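Local coordinates for protein glycerophosphoryl diester phosphodiesterase (Agrobacterium tumefaciens str. C58, PDB 3KS6) that belongs to the glycerophosphoryl diester phosphodiesterase family, folds as a TIM barrel and binds a magnesium ion, at residues M2-H8 with V226-D232; A28-E32 with T235-R241; H183-I189 with L205-A211; H188-A192 with Q217-A221. The contacts are given in a common frame with arbitrary orientation. Residues are numbered along the deposited sequence.

The four contacts lie along one arc of a TIM barrel. Interactions 1 and 3 are parallel strand pairs of its wall, with centres about 10 Å apart. Lys-227 NZ of interaction 1 forms salt bridges with Asp-206 OD2 and Glu-184 OE1 of interaction 3, both at 2.8 Å. Interaction 2 sets the C-terminal helix beside interaction 1, where Glu-32 OE1 is hydrogen-bonded to Ile-5 N at 2.9 Å. Interaction 4 shares His-188 and Ile-189 with interaction 3, and its Ile-218 CG2 is 3.6 Å from Leu-240 CD1 of interaction 2. Glu-35, Asp-37 and Glu-105 bind the magnesium ion. The His-8 side chain is about 4 Å from the magnesium ion, the His-188 side chain about 12 Å.

Interaction 1: residues M2-H8 with V226-D232; sequences MTRIASH and VKVFTTD. With ACT (acetate ion), chain H.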
loop_
_atom_site.group_PDB
_atom_site.type_symbol
_atom_site.label_atom_id
_atom_site.label_comp_id
_atom_site.label_asym_id
_atom_site.label_seq_id
_atom_site.Cartn_x
_atom_site.Cartn_y
_atom_site.Cartn_z
HETATM N N MSE A 2 -7.097 18.332 -0.818
HETATM C CA MSE A 2 -7.812 17.128 -0.505
HETATM C C MSE A 2 -6.889 16.124 0.198
HETATM O O MSE A 2 -5.661 16.160 0.035
HETATM C CB MSE A 2 -8.477 16.519 -1.742
HETATM C CG MSE A 2 -7.615 15.674 -2.584
HETATM SE SE MSE A 2 -8.574 14.763 -3.989
HETATM C CE MSE A 2 -9.564 13.430 -2.987
ATOM N N THR A 3 -7.506 15.266 1.001
ATOM C CA THR A 3 -6.851 14.120 1.618
ATOM C C THR A 3 -7.471 12.873 1.010
ATOM O O THR A 3 -8.657 12.631 1.175
ATOM C CB THR A 3 -7.026 14.136 3.127
ATOM O OG1 THR A 3 -6.344 15.277 3.642
ATOM C CG2 THR A 3 -6.421 12.862 3.784
ATOM N N ARG A 4 -6.638 12.077 0.339
ATOM C CA ARG A 4 -7.072 10.871 -0.339
ATOM C C ARG A 4 -7.075 9.696 0.640
ATOM O O ARG A 4 -6.320 9.690 1.634
ATOM C CB ARG A 4 -6.192 10.578 -1.550
ATOM C CG ARG A 4 -6.272 11.638 -2.645
ATOM C CD ARG A 4 -5.059 11.650 -3.571
ATOM N NE ARG A 4 -4.930 10.411 -4.348
ATOM C CZ ARG A 4 -5.658 10.111 -5.424
ATOM N NH1 ARG A 4 -6.589 10.941 -5.882
ATOM N NH2 ARG A 4 -5.459 8.961 -6.057
ATOM N N ILE A 5 -7.971 8.748 0.374
ATOM C CA ILE A 5 -8.154 7.558 1.185
ATOM C C ILE A 5 -7.752 6.331 0.374
ATOM O O ILE A 5 -8.246 6.136 -0.759
ATOM C CB ILE A 5 -9.608 7.375 1.632
ATOM C CG1 ILE A 5 -10.002 8.469 2.619
ATOM C CG2 ILE A 5 -9.810 5.979 2.304
ATOM C CD1 ILE A 5 -11.483 8.475 2.971
ATOM N N ALA A 6 -6.879 5.498 0.960
ATOM C CA ALA A 6 -6.482 4.231 0.356
ATOM C C ALA A 6 -6.898 3.072 1.257
ATOM O O ALA A 6 -6.599 3.075 2.426
ATOM C CB ALA A 6 -4.954 4.172 0.075
ATOM N N SER A 7 -7.570 2.074 0.697
ATOM C CA SER A 7 -8.053 0.936 1.462
ATOM C C SER A 7 -6.926 -0.079 1.660
ATOM O O SER A 7 -6.475 -0.686 0.698
ATOM C CB SER A 7 -9.195 0.283 0.702
ATOM O OG SER A 7 -9.688 -0.887 1.313
ATOM N N HIS A 8 -6.497 -0.260 2.917
ATOM C CA HIS A 8 -5.310 -1.060 3.257
ATOM C C HIS A 8 -5.612 -2.528 3.100
ATOM O O HIS A 8 -6.430 -3.080 3.817
ATOM C CB HIS A 8 -4.850 -0.728 4.682
ATOM C CG HIS A 8 -3.522 -1.322 5.069
ATOM N ND1 HIS A 8 -3.358 -2.150 6.169
ATOM C CD2 HIS A 8 -2.290 -1.177 4.518
ATOM C CE1 HIS A 8 -2.088 -2.512 6.248
ATOM N NE2 HIS A 8 -1.410 -1.911 5.286
ATOM N N VAL A 226 -3.190 15.758 5.314
ATOM C CA VAL A 226 -2.147 14.977 4.649
ATOM C C VAL A 226 -2.598 14.562 3.235
ATOM O O VAL A 226 -3.792 14.551 2.930
ATOM C CB VAL A 226 -1.717 13.755 5.505
ATOM C CG1 VAL A 226 -1.315 14.180 6.938
ATOM C CG2 VAL A 226 -2.767 12.659 5.489
ATOM N N LYS A 227 -1.641 14.225 2.365
ATOM C CA LYS A 227 -1.971 13.904 0.992
ATOM C C LYS A 227 -2.868 12.695 0.887
ATOM O O LYS A 227 -3.823 12.677 0.097
ATOM C CB LYS A 227 -0.683 13.664 0.167
ATOM C CG LYS A 227 -0.954 13.366 -1.279
ATOM C CD LYS A 227 0.357 13.174 -2.088
ATOM C CE LYS A 227 0.061 12.785 -3.544
ATOM N NZ LYS A 227 1.328 12.784 -4.307
ATOM N N VAL A 228 -2.538 11.647 1.645
ATOM C CA VAL A 228 -3.218 10.377 1.539
ATOM C C VAL A 228 -2.910 9.620 2.814
ATOM O O VAL A 228 -1.867 9.902 3.459
ATOM C CB VAL A 228 -2.691 9.566 0.342
ATOM C CG1 VAL A 228 -1.164 9.328 0.457
ATOM C CG2 VAL A 228 -3.466 8.214 0.167
ATOM N N PHE A 229 -3.816 8.709 3.177
ATOM C CA PHE A 229 -3.544 7.721 4.235
ATOM C C PHE A 229 -4.122 6.392 3.872
ATOM O O PHE A 229 -5.149 6.324 3.185
ATOM C CB PHE A 229 -4.035 8.170 5.618
ATOM C CG PHE A 229 -5.532 8.374 5.724
ATOM C CD1 PHE A 229 -6.331 7.342 6.136
ATOM C CD2 PHE A 229 -6.111 9.621 5.489
ATOM C CE1 PHE A 229 -7.753 7.488 6.220
ATOM C CE2 PHE A 229 -7.508 9.812 5.617
ATOM C CZ PHE A 229 -8.319 8.746 5.987
ATOM N N THR A 230 -3.436 5.315 4.270
ATOM C CA THR A 230 -3.999 3.973 4.179
ATOM C C THR A 230 -4.736 3.638 5.482
ATOM O O THR A 230 -4.376 4.091 6.569
ATOM C CB THR A 230 -2.976 2.910 3.913
ATOM O OG1 THR A 230 -2.006 2.902 4.975
ATOM C CG2 THR A 230 -2.315 3.133 2.491
ATOM N N THR A 231 -5.817 2.871 5.343
ATOM C CA THR A 231 -6.671 2.489 6.481
ATOM C C THR A 231 -7.269 1.112 6.331
ATOM O O THR A 231 -7.713 0.705 5.256
ATOM C CB THR A 231 -7.845 3.511 6.714
ATOM O OG1 THR A 231 -8.662 3.146 7.860
ATOM C CG2 THR A 231 -8.723 3.645 5.452
ATOM N N ASP A 232 -7.301 0.393 7.441
ATOM C CA ASP A 232 -7.984 -0.895 7.528
ATOM C C ASP A 232 -9.492 -0.752 7.704
ATOM O O ASP A 232 -10.188 -1.774 7.724
ATOM C CB ASP A 232 -7.452 -1.729 8.711
ATOM C CG ASP A 232 -6.146 -2.407 8.410
ATOM O OD1 ASP A 232 -5.767 -2.504 7.221
ATOM O OD2 ASP A 232 -5.521 -2.877 9.394
HETATM C C ACT H . 1.710 -2.004 6.998
HETATM O O ACT H . 1.039 -1.521 7.950
HETATM O OXT ACT H . 1.147 -2.819 6.218
HETATM C CH3 ACT H . 3.145 -1.629 6.791
HETATM O O HOH W 1 -4.390 14.656 -1.692
#
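This strand pair closes the TIM barrel: the first strand, 4-8, lies parallel to the last, 228-231. Their short axes approach to 4.5 Å at 25°. Backbone donors and acceptors alternate across the seam. Arg-4 N donates to Lys-227 O (2.9 Å) and Phe-229 N to Arg-4 O (3.1 Å). Ala-6 N donates to Phe-229 O (2.9 Å), Thr-231 N to Ala-6 O (3.0 Å) and His-8 N to Thr-231 O (2.8 Å). Ile-5 and Ser-7 turn their backbone bonds to strand 33-40 and the adjoining Glu-32. Arg-4, Ala-6, Val-228 and Thr-230 face the barrel interior, where Arg-4 forms a salt bridge with Glu-33. Ile-5 and Phe-229 face the outer helices and meet at CG1 to CZ, 3.8 Å. Thr-231 OG1 on this face bonds Ala-212 O. In this crystal both His-8 nitrogens have partners. His-8 ND1 donates to Asp-232 OD1 (2.7 Å), and His-8 NE2 donates to acetate OXT (2.9 Å) and bonds an unknown ligand, both probably from the crystallisation liquor. At the N-terminal end Thr-3 OG1 donates to Val-226 O (2.7 Å). There a water donates to selenomethionine Met-2 O at 2.6 Å and to Lys-227 O at 2.7 Å.

Interaction 2: residues A28-E32 with T235-R241; sequences AMALE and TLAIALR
A loop and a helix meet here on the outside of the barrel. Residues 28-32 lie between helix 20-27 and strand 33-40 and have no regular structure. Ala-30 (phi/psi -85/65°) is the centre of an inverse gamma turn, with a weak bond from Leu-31 N to Met-29 O at 2.9 Å. Met-29 (-90/157°) and Leu-31 (-136/177°) flank it in extended conformation. Residues 235-241 are alpha-helical, part of helix 234-249, with Ala-239 N bonded to Thr-235 O and Arg-241 N to Ala-237 O. The nearest CA pairs are Leu-31 with Ile-238 (6.8 Å) and Met-29 with Thr-235 (7.9 Å).

The apolar part centres on Ile-238, rotamer m,t, which points at the loop. Ile-238 CD1 lies 3.8 Å from CB of selenomethionine Met-29, 3.8 Å from Leu-31 CB and 3.6 Å from Ala-30 O.

The charged part is a two-pronged salt bridge. Arg-241 is t,t,p with chi4 near 180°, and Glu-32 is m,p. Arg-241 NH1 donates to Glu-32 OE1 at 2.9 Å, and Arg-241 NH2 to Glu-32 OE2 at 3.0 Å. A water donates to Ala-30 O (2.6 Å) and weakly accepts from Arg-241 NH2 (3.3 Å).

Arg-241 NH1 also bonds Thr-3 O, and Glu-32 OE1 bonds Ile-5 N. The ion pair therefore ties the C-terminal helix to both the loop and the first barrel strand.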
loop_
_atom_site.group_PDB
_atom_site.type_symbol
_atom_site.label_atom_id
_atom_site.label_comp_id
_atom_site.label_asym_id
_atom_site.label_seq_id
_atom_site.Cartn_x
_atom_site.Cartn_y
_atom_site.Cartn_z
ATOM N N ALA A 28 -15.864 -0.694 -5.287
ATOM C CA ALA A 28 -17.177 0.005 -5.343
ATOM C C ALA A 28 -17.347 1.190 -4.388
ATOM O O ALA A 28 -18.404 1.852 -4.390
ATOM C CB ALA A 28 -18.282 -1.030 -5.076
HETATM N N MSE A 29 -16.332 1.490 -3.572
HETATM C CA MSE A 29 -16.429 2.587 -2.588
HETATM C C MSE A 29 -15.990 3.929 -3.114
HETATM O O MSE A 29 -15.215 4.010 -4.065
HETATM C CB MSE A 29 -15.611 2.275 -1.337
HETATM C CG MSE A 29 -16.195 1.166 -0.546
HETATM SE SE MSE A 29 -15.043 0.866 1.044
HETATM C CE MSE A 29 -15.490 -0.942 1.147
ATOM N N ALA A 30 -16.480 4.987 -2.473
ATOM C CA ALA A 30 -16.158 6.338 -2.842
ATOM C C ALA A 30 -14.861 6.757 -2.172
ATOM O O ALA A 30 -14.858 7.653 -1.326
ATOM C CB ALA A 30 -17.298 7.283 -2.420
ATOM N N LEU A 31 -13.773 6.087 -2.559
ATOM C CA LEU A 31 -12.421 6.384 -2.098
ATOM C C LEU A 31 -11.548 6.317 -3.337
ATOM O O LEU A 31 -12.021 5.970 -4.415
ATOM C CB LEU A 31 -11.957 5.468 -0.940
ATOM C CG LEU A 31 -12.170 3.953 -1.062
ATOM C CD1 LEU A 31 -11.484 3.354 -2.298
ATOM C CD2 LEU A 31 -11.753 3.238 0.245
ATOM N N GLU A 32 -10.266 6.609 -3.188
ATOM C CA GLU A 32 -9.415 6.866 -4.332
ATOM C C GLU A 32 -8.448 5.784 -4.690
ATOM O O GLU A 32 -8.105 5.667 -5.847
ATOM C CB GLU A 32 -8.633 8.150 -4.099
ATOM C CG GLU A 32 -9.527 9.400 -4.110
ATOM C CD GLU A 32 -10.351 9.527 -2.868
ATOM O OE1 GLU A 32 -9.737 9.319 -1.808
ATOM O OE2 GLU A 32 -11.578 9.839 -2.929
ATOM N N THR A 235 -14.550 2.134 5.182
ATOM C CA THR A 235 -15.944 2.561 5.288
ATOM C C THR A 235 -16.041 3.700 6.301
ATOM O O THR A 235 -16.623 4.732 6.019
ATOM C CB THR A 235 -16.850 1.365 5.622
ATOM O OG1 THR A 235 -16.758 0.374 4.564
ATOM C CG2 THR A 235 -18.301 1.835 5.791
ATOM N N LEU A 236 -15.391 3.536 7.453
ATOM C CA LEU A 236 -15.326 4.565 8.496
ATOM C C LEU A 236 -14.587 5.784 8.033
ATOM O O LEU A 236 -15.012 6.895 8.296
ATOM C CB LEU A 236 -14.663 4.000 9.773
ATOM C CG LEU A 236 -14.407 5.004 10.919
ATOM C CD1 LEU A 236 -15.746 5.561 11.445
ATOM C CD2 LEU A 236 -13.576 4.389 12.042
ATOM N N ALA A 237 -13.480 5.590 7.331
ATOM C CA ALA A 237 -12.687 6.697 6.847
ATOM C C ALA A 237 -13.503 7.568 5.888
ATOM O O ALA A 237 -13.418 8.787 5.945
ATOM C CB ALA A 237 -11.420 6.198 6.139
ATOM N N ILE A 238 -14.245 6.932 5.009
ATOM C CA ILE A 238 -15.101 7.676 4.059
ATOM C C ILE A 238 -16.106 8.513 4.820
ATOM O O ILE A 238 -16.298 9.697 4.512
ATOM C CB ILE A 238 -15.783 6.743 3.071
ATOM C CG1 ILE A 238 -14.717 6.217 2.087
ATOM C CG2 ILE A 238 -16.918 7.473 2.280
ATOM C CD1 ILE A 238 -15.141 5.065 1.183
ATOM N N ALA A 239 -16.750 7.911 5.810
ATOM C CA ALA A 239 -17.756 8.602 6.662
ATOM C C ALA A 239 -17.168 9.789 7.402
ATOM O O ALA A 239 -17.740 10.893 7.407
ATOM C CB ALA A 239 -18.348 7.638 7.671
ATOM N N LEU A 240 -16.035 9.567 8.055
ATOM C CA LEU A 240 -15.364 10.647 8.774
ATOM C C LEU A 240 -14.920 11.762 7.847
ATOM O O LEU A 240 -15.003 12.947 8.214
ATOM C CB LEU A 240 -14.155 10.094 9.544
ATOM C CG LEU A 240 -14.459 9.311 10.805
ATOM C CD1 LEU A 240 -13.208 8.715 11.414
ATOM C CD2 LEU A 240 -15.144 10.273 11.799
ATOM N N ARG A 241 -14.453 11.414 6.638
ATOM C CA ARG A 241 -14.004 12.459 5.721
ATOM C C ARG A 241 -15.206 13.301 5.245
ATOM O O ARG A 241 -15.127 14.520 5.208
ATOM C CB ARG A 241 -13.241 11.863 4.524
ATOM C CG ARG A 241 -12.725 12.907 3.587
ATOM C CD ARG A 241 -11.885 12.359 2.467
ATOM N NE ARG A 241 -12.659 11.503 1.573
ATOM C CZ ARG A 241 -12.158 10.906 0.495
ATOM N NH1 ARG A 241 -10.892 11.069 0.165
ATOM N NH2 ARG A 241 -12.914 10.122 -0.243
HETATM O O HOH W 2 -16.225 9.786 -0.558
#

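Interaction 3: residues H183-I189 with L205-A211; sequences HEIGVHI and LDFGCWA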
loop_
_atom_site.group_PDB
_atom_site.type_symbol
_atom_site.label_atom_id
_atom_site.label_comp_id
_atom_site.label_asym_id
_atom_site.label_seq_id
_atom_site.Cartn_x
_atom_site.Cartn_y
_atom_site.Cartn_z
ATOM N N HIS A 183 9.907 11.904 -4.246
ATOM C CA HIS A 183 9.122 13.127 -4.116
ATOM C C HIS A 183 8.010 13.047 -3.095
ATOM O O HIS A 183 7.321 14.045 -2.887
ATOM C CB HIS A 183 8.542 13.493 -5.470
ATOM C CG HIS A 183 9.578 13.551 -6.540
ATOM N ND1 HIS A 183 10.626 14.441 -6.495
ATOM C CD2 HIS A 183 9.764 12.798 -7.646
ATOM C CE1 HIS A 183 11.402 14.253 -7.546
ATOM N NE2 HIS A 183 10.907 13.252 -8.253
ATOM N N GLU A 184 7.868 11.892 -2.427
ATOM C CA GLU A 184 6.835 11.695 -1.442
ATOM C C GLU A 184 7.267 10.637 -0.437
ATOM O O GLU A 184 7.881 9.637 -0.835
ATOM C CB GLU A 184 5.557 11.200 -2.129
ATOM C CG GLU A 184 4.403 10.972 -1.182
ATOM C CD GLU A 184 3.063 10.664 -1.845
ATOM O OE1 GLU A 184 2.899 10.818 -3.076
ATOM O OE2 GLU A 184 2.149 10.247 -1.096
ATOM N N ILE A 185 6.993 10.877 0.852
ATOM C CA ILE A 185 7.186 9.859 1.893
ATOM C C ILE A 185 5.857 9.566 2.557
ATOM O O ILE A 185 4.928 10.400 2.536
ATOM C CB ILE A 185 8.267 10.235 2.971
ATOM C CG1 ILE A 185 7.781 11.377 3.865
ATOM C CG2 ILE A 185 9.571 10.592 2.290
ATOM C CD1 ILE A 185 8.724 11.764 5.022
ATOM N N GLY A 186 5.758 8.390 3.167
ATOM C CA GLY A 186 4.601 8.031 3.977
ATOM C C GLY A 186 5.130 7.592 5.330
ATOM O O GLY A 186 6.033 6.772 5.376
ATOM N N VAL A 187 4.610 8.189 6.402
ATOM C CA VAL A 187 4.966 7.823 7.768
ATOM C C VAL A 187 3.758 7.219 8.495
ATOM O O VAL A 187 2.573 7.531 8.173
ATOM C CB VAL A 187 5.543 9.063 8.583
ATOM C CG1 VAL A 187 6.682 9.762 7.795
ATOM C CG2 VAL A 187 4.455 10.096 8.949
ATOM N N HIS A 188 4.036 6.377 9.513
ATOM C CA HIS A 188 2.989 5.876 10.412
ATOM C C HIS A 188 2.250 7.076 11.006
ATOM O O HIS A 188 2.876 8.020 11.469
ATOM C CB HIS A 188 3.610 5.072 11.543
ATOM C CG HIS A 188 2.640 4.241 12.331
ATOM N ND1 HIS A 188 1.621 4.778 13.098
ATOM C CD2 HIS A 188 2.542 2.903 12.467
ATOM C CE1 HIS A 188 0.929 3.797 13.654
ATOM N NE2 HIS A 188 1.470 2.650 13.295
ATOM N N ILE A 189 0.920 7.024 11.017
ATOM C CA ILE A 189 0.105 8.136 11.518
ATOM C C ILE A 189 0.504 8.560 12.927
ATOM O O ILE A 189 0.482 9.738 13.258
ATOM C CB ILE A 189 -1.437 7.759 11.460
ATOM C CG1 ILE A 189 -2.340 8.955 11.797
ATOM C CG2 ILE A 189 -1.754 6.550 12.334
ATOM C CD1 ILE A 189 -2.062 10.184 11.007
ATOM N N LEU A 205 8.705 17.958 -0.678
ATOM C CA LEU A 205 8.206 16.601 -0.704
ATOM C C LEU A 205 6.757 16.514 -0.329
ATOM O O LEU A 205 6.288 17.294 0.520
ATOM C CB LEU A 205 8.992 15.752 0.307
ATOM C CG LEU A 205 10.512 15.604 0.156
ATOM C CD1 LEU A 205 11.037 14.824 1.340
ATOM C CD2 LEU A 205 10.889 14.955 -1.176
ATOM N N ASP A 206 6.034 15.568 -0.919
ATOM C CA ASP A 206 4.651 15.346 -0.504
ATOM C C ASP A 206 4.655 14.505 0.773
ATOM O O ASP A 206 5.594 13.764 1.040
ATOM C CB ASP A 206 3.822 14.618 -1.561
ATOM C CG ASP A 206 3.389 15.516 -2.714
ATOM O OD1 ASP A 206 3.479 16.744 -2.587
ATOM O OD2 ASP A 206 2.962 14.969 -3.750
ATOM N N PHE A 207 3.591 14.630 1.555
ATOM C CA PHE A 207 3.520 14.016 2.883
ATOM C C PHE A 207 2.211 13.286 3.083
ATOM O O PHE A 207 1.144 13.891 3.062
ATOM C CB PHE A 207 3.661 15.093 3.995
ATOM C CG PHE A 207 3.658 14.516 5.419
ATOM C CD1 PHE A 207 4.829 13.990 5.984
ATOM C CD2 PHE A 207 2.505 14.508 6.175
ATOM C CE1 PHE A 207 4.835 13.461 7.259
ATOM C CE2 PHE A 207 2.500 13.975 7.475
ATOM C CZ PHE A 207 3.658 13.435 8.004
ATOM N N GLY A 208 2.300 11.993 3.352
ATOM C CA GLY A 208 1.147 11.193 3.686
ATOM C C GLY A 208 1.402 10.193 4.802
ATOM O O GLY A 208 2.508 10.128 5.356
ATOM N N CYS A 209 0.377 9.412 5.131
ATOM C CA CYS A 209 0.451 8.508 6.265
ATOM C C CYS A 209 -0.075 7.111 5.988
ATOM O O CYS A 209 -0.692 6.816 4.940
ATOM C CB CYS A 209 -0.255 9.113 7.502
ATOM S SG CYS A 209 0.325 10.745 7.948
ATOM N N TRP A 210 0.217 6.218 6.921
ATOM C CA TRP A 210 -0.276 4.848 6.889
ATOM C C TRP A 210 -0.577 4.391 8.325
ATOM O O TRP A 210 -0.252 5.080 9.312
ATOM C CB TRP A 210 0.680 3.885 6.150
ATOM C CG TRP A 210 2.121 4.012 6.515
ATOM C CD1 TRP A 210 3.003 4.862 5.992
ATOM C CD2 TRP A 210 2.835 3.226 7.491
ATOM N NE1 TRP A 210 4.244 4.692 6.583
ATOM C CE2 TRP A 210 4.160 3.676 7.494
ATOM C CE3 TRP A 210 2.482 2.170 8.343
ATOM C CZ2 TRP A 210 5.120 3.146 8.348
ATOM C CZ3 TRP A 210 3.431 1.635 9.167
ATOM C CH2 TRP A 210 4.739 2.119 9.169
ATOM N N ALA A 211 -1.302 3.301 8.409
ATOM C CA ALA A 211 -1.743 2.671 9.667
ATOM C C ALA A 211 -2.810 3.463 10.418
ATOM O O ALA A 211 -2.883 3.380 11.638
ATOM C CB ALA A 211 -0.540 2.304 10.610
#
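Trp-210 gives up the most surface in this contact, 90 Å². It ends strand 206-210, which runs parallel to strand 184-188 at a closest axis distance of 4.3 Å and an angle of 36°. The indole folds back across the neighbouring strand, and Trp-210 NE1 donates to Gly-186 O at 3.0 Å. A CB on Gly-186 would sit tightly, 3.5 Å from Trp-210 CD1. His-188 CB lies over the Trp-210 six-membered ring, 4.0 Å from its centroid, as a CH-pi contact. The edge of the His-188 ring meets the face of the Trp-210 six-membered ring in an offset edge-to-face pair, centroids 5.1 Å apart and planes at 64°. Ala-211 CB covers a face of the His-188 ring, 3.6 Å from its centroid.

Val-187, with 67 Å² covered, lies on the outer face with Ile-185, Phe-207 and Cys-209. Val-187 CG2 touches Phe-207 CZ at 3.6 Å. Its backbone is bonded both ways: Val-187 N donates to Gly-208 O and Trp-210 N to Val-187 O, each at 3.0 Å. The pattern starts at Asp-206 N to His-183 O (2.8 Å) and ends at Ile-189 N to Trp-210 O (2.8 Å).

Asp-206 and Glu-184 are like charges on the inner face, OD2 to OE1 4.2 Å, and Lys-227 bridges both. Helix 194-202 joins the strands and covers Phe-207, making the beta-alpha-beta crossover unit from which a TIM barrel is built.

Interaction 4: residues H188-A192 with Q217-A221; sequences HIDTA and QITKA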
loop_
_atom_site.group_PDB
_atom_site.type_symbol
_atom_site.label_atom_id
_atom_site.label_comp_id
_atom_site.label_asym_id
_atom_site.label_seq_id
_atom_site.Cartn_x
_atom_site.Cartn_y
_atom_site.Cartn_z
ATOM N N HIS A 188 4.036 6.377 9.513
ATOM C CA HIS A 188 2.989 5.876 10.412
ATOM C C HIS A 188 2.250 7.076 11.006
ATOM O O HIS A 188 2.876 8.020 11.469
ATOM C CB HIS A 188 3.610 5.072 11.543
ATOM C CG HIS A 188 2.640 4.241 12.331
ATOM N ND1 HIS A 188 1.621 4.778 13.098
ATOM C CD2 HIS A 188 2.542 2.903 12.467
ATOM C CE1 HIS A 188 0.929 3.797 13.654
ATOM N NE2 HIS A 188 1.470 2.650 13.295
ATOM N N ILE A 189 0.920 7.024 11.017
ATOM C CA ILE A 189 0.105 8.136 11.518
ATOM C C ILE A 189 0.504 8.560 12.927
ATOM O O ILE A 189 0.482 9.738 13.258
ATOM C CB ILE A 189 -1.437 7.759 11.460
ATOM C CG1 ILE A 189 -2.340 8.955 11.797
ATOM C CG2 ILE A 189 -1.754 6.550 12.334
ATOM C CD1 ILE A 189 -2.062 10.184 11.007
ATOM N N ASP A 190 0.867 7.600 13.772
ATOM C CA ASP A 190 1.242 7.917 15.161
ATOM C C ASP A 190 2.564 8.681 15.273
ATOM O O ASP A 190 2.838 9.207 16.335
ATOM C CB ASP A 190 1.282 6.662 16.052
ATOM C CG ASP A 190 -0.094 6.018 16.269
ATOM O OD1 ASP A 190 -1.138 6.683 16.059
ATOM O OD2 ASP A 190 -0.087 4.835 16.659
ATOM N N THR A 191 3.368 8.723 14.200
ATOM C CA THR A 191 4.583 9.519 14.141
ATOM C C THR A 191 4.437 10.872 13.422
ATOM O O THR A 191 5.369 11.670 13.359
ATOM C CB THR A 191 5.751 8.721 13.530
ATOM O OG1 THR A 191 5.543 8.522 12.120
ATOM C CG2 THR A 191 5.925 7.375 14.262
ATOM N N ALA A 192 3.257 11.156 12.897
ATOM C CA ALA A 192 2.998 12.376 12.186
ATOM C C ALA A 192 2.564 13.452 13.157
ATOM O O ALA A 192 1.920 13.161 14.167
ATOM C CB ALA A 192 1.865 12.151 11.138
ATOM N N GLN A 217 -7.134 8.355 14.763
ATOM C CA GLN A 217 -6.037 8.372 13.773
ATOM C C GLN A 217 -6.497 8.921 12.420
ATOM O O GLN A 217 -5.826 9.721 11.808
ATOM C CB GLN A 217 -5.511 6.963 13.571
ATOM C CG GLN A 217 -4.617 6.500 14.676
ATOM C CD GLN A 217 -4.264 5.062 14.543
ATOM O OE1 GLN A 217 -5.061 4.233 14.073
ATOM N NE2 GLN A 217 -3.039 4.728 14.978
ATOM N N ILE A 218 -7.649 8.445 11.957
ATOM C CA ILE A 218 -8.266 8.949 10.750
ATOM C C ILE A 218 -8.530 10.449 10.855
ATOM O O ILE A 218 -8.166 11.201 9.951
ATOM C CB ILE A 218 -9.570 8.188 10.406
ATOM C CG1 ILE A 218 -9.280 6.716 10.040
ATOM C CG2 ILE A 218 -10.335 8.928 9.274
ATOM C CD1 ILE A 218 -10.501 5.801 10.045
ATOM N N THR A 219 -9.116 10.888 11.973
ATOM C CA THR A 219 -9.417 12.316 12.162
ATOM C C THR A 219 -8.127 13.146 12.245
ATOM O O THR A 219 -8.054 14.264 11.742
ATOM C CB THR A 219 -10.296 12.519 13.434
ATOM O OG1 THR A 219 -11.568 11.897 13.232
ATOM C CG2 THR A 219 -10.447 13.999 13.725
ATOM N N LYS A 220 -7.068 12.577 12.833
ATOM C CA LYS A 220 -5.801 13.288 12.887
ATOM C C LYS A 220 -5.276 13.523 11.463
ATOM O O LYS A 220 -4.831 14.619 11.125
ATOM C CB LYS A 220 -4.792 12.502 13.705
ATOM C CG LYS A 220 -3.389 13.022 13.675
ATOM C CD LYS A 220 -2.511 12.099 14.512
ATOM C CE LYS A 220 -1.079 12.533 14.467
ATOM N NZ LYS A 220 -0.244 11.632 15.330
ATOM N N ALA A 221 -5.320 12.483 10.644
ATOM C CA ALA A 221 -4.897 12.549 9.232
ATOM C C ALA A 221 -5.682 13.635 8.460
ATOM O O ALA A 221 -5.105 14.468 7.730
ATOM C CB ALA A 221 -5.070 11.126 8.570
HETATM O O HOH W 3 -1.776 9.210 16.100
#
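Residues 188-192 leave strand 184-188 through a short 3-10 turn at 189-191. Thr-191 N bonds His-188 O at 2.9 Å and Ala-192 N bonds Ile-189 O at 3.1 Å. Residues 217-221 belong to alpha-helix 215-224, with Ala-221 N bonded to Gln-217 O at 3.0 Å. The closest CA atoms are those of Ile-189 and Gln-217, 6.5 Å apart. Ile-189 points at the helix: its CD1 lies 4.0 Å from both Ala-221 CB and Lys-220 CD, and its CG2 is 3.5 Å from Gln-217 NE2. Lys-220 is fully extended, all chi angles t, so NZ reaches the turn. There Lys-220 NZ donates to Ile-189 O and to Ala-192 O, both at 2.9 Å. Gln-217 NE2 donates to Asp-190 OD1 at 2.9 Å, while Gln-217 OE1 bonds the backbone N atoms of His-213 and Thr-214 ahead of its helix. A water donates to Asp-190 OD1 (2.6 Å) and accepts from Lys-220 NZ (3.0 Å). The contact joins a strand-to-helix turn of the barrel to the helix following the next strand. Lys-220 meets Asp-190 through this water and spends its direct bonds on carbonyls, so the ammonium group clasps the turn chiefly by its backbone.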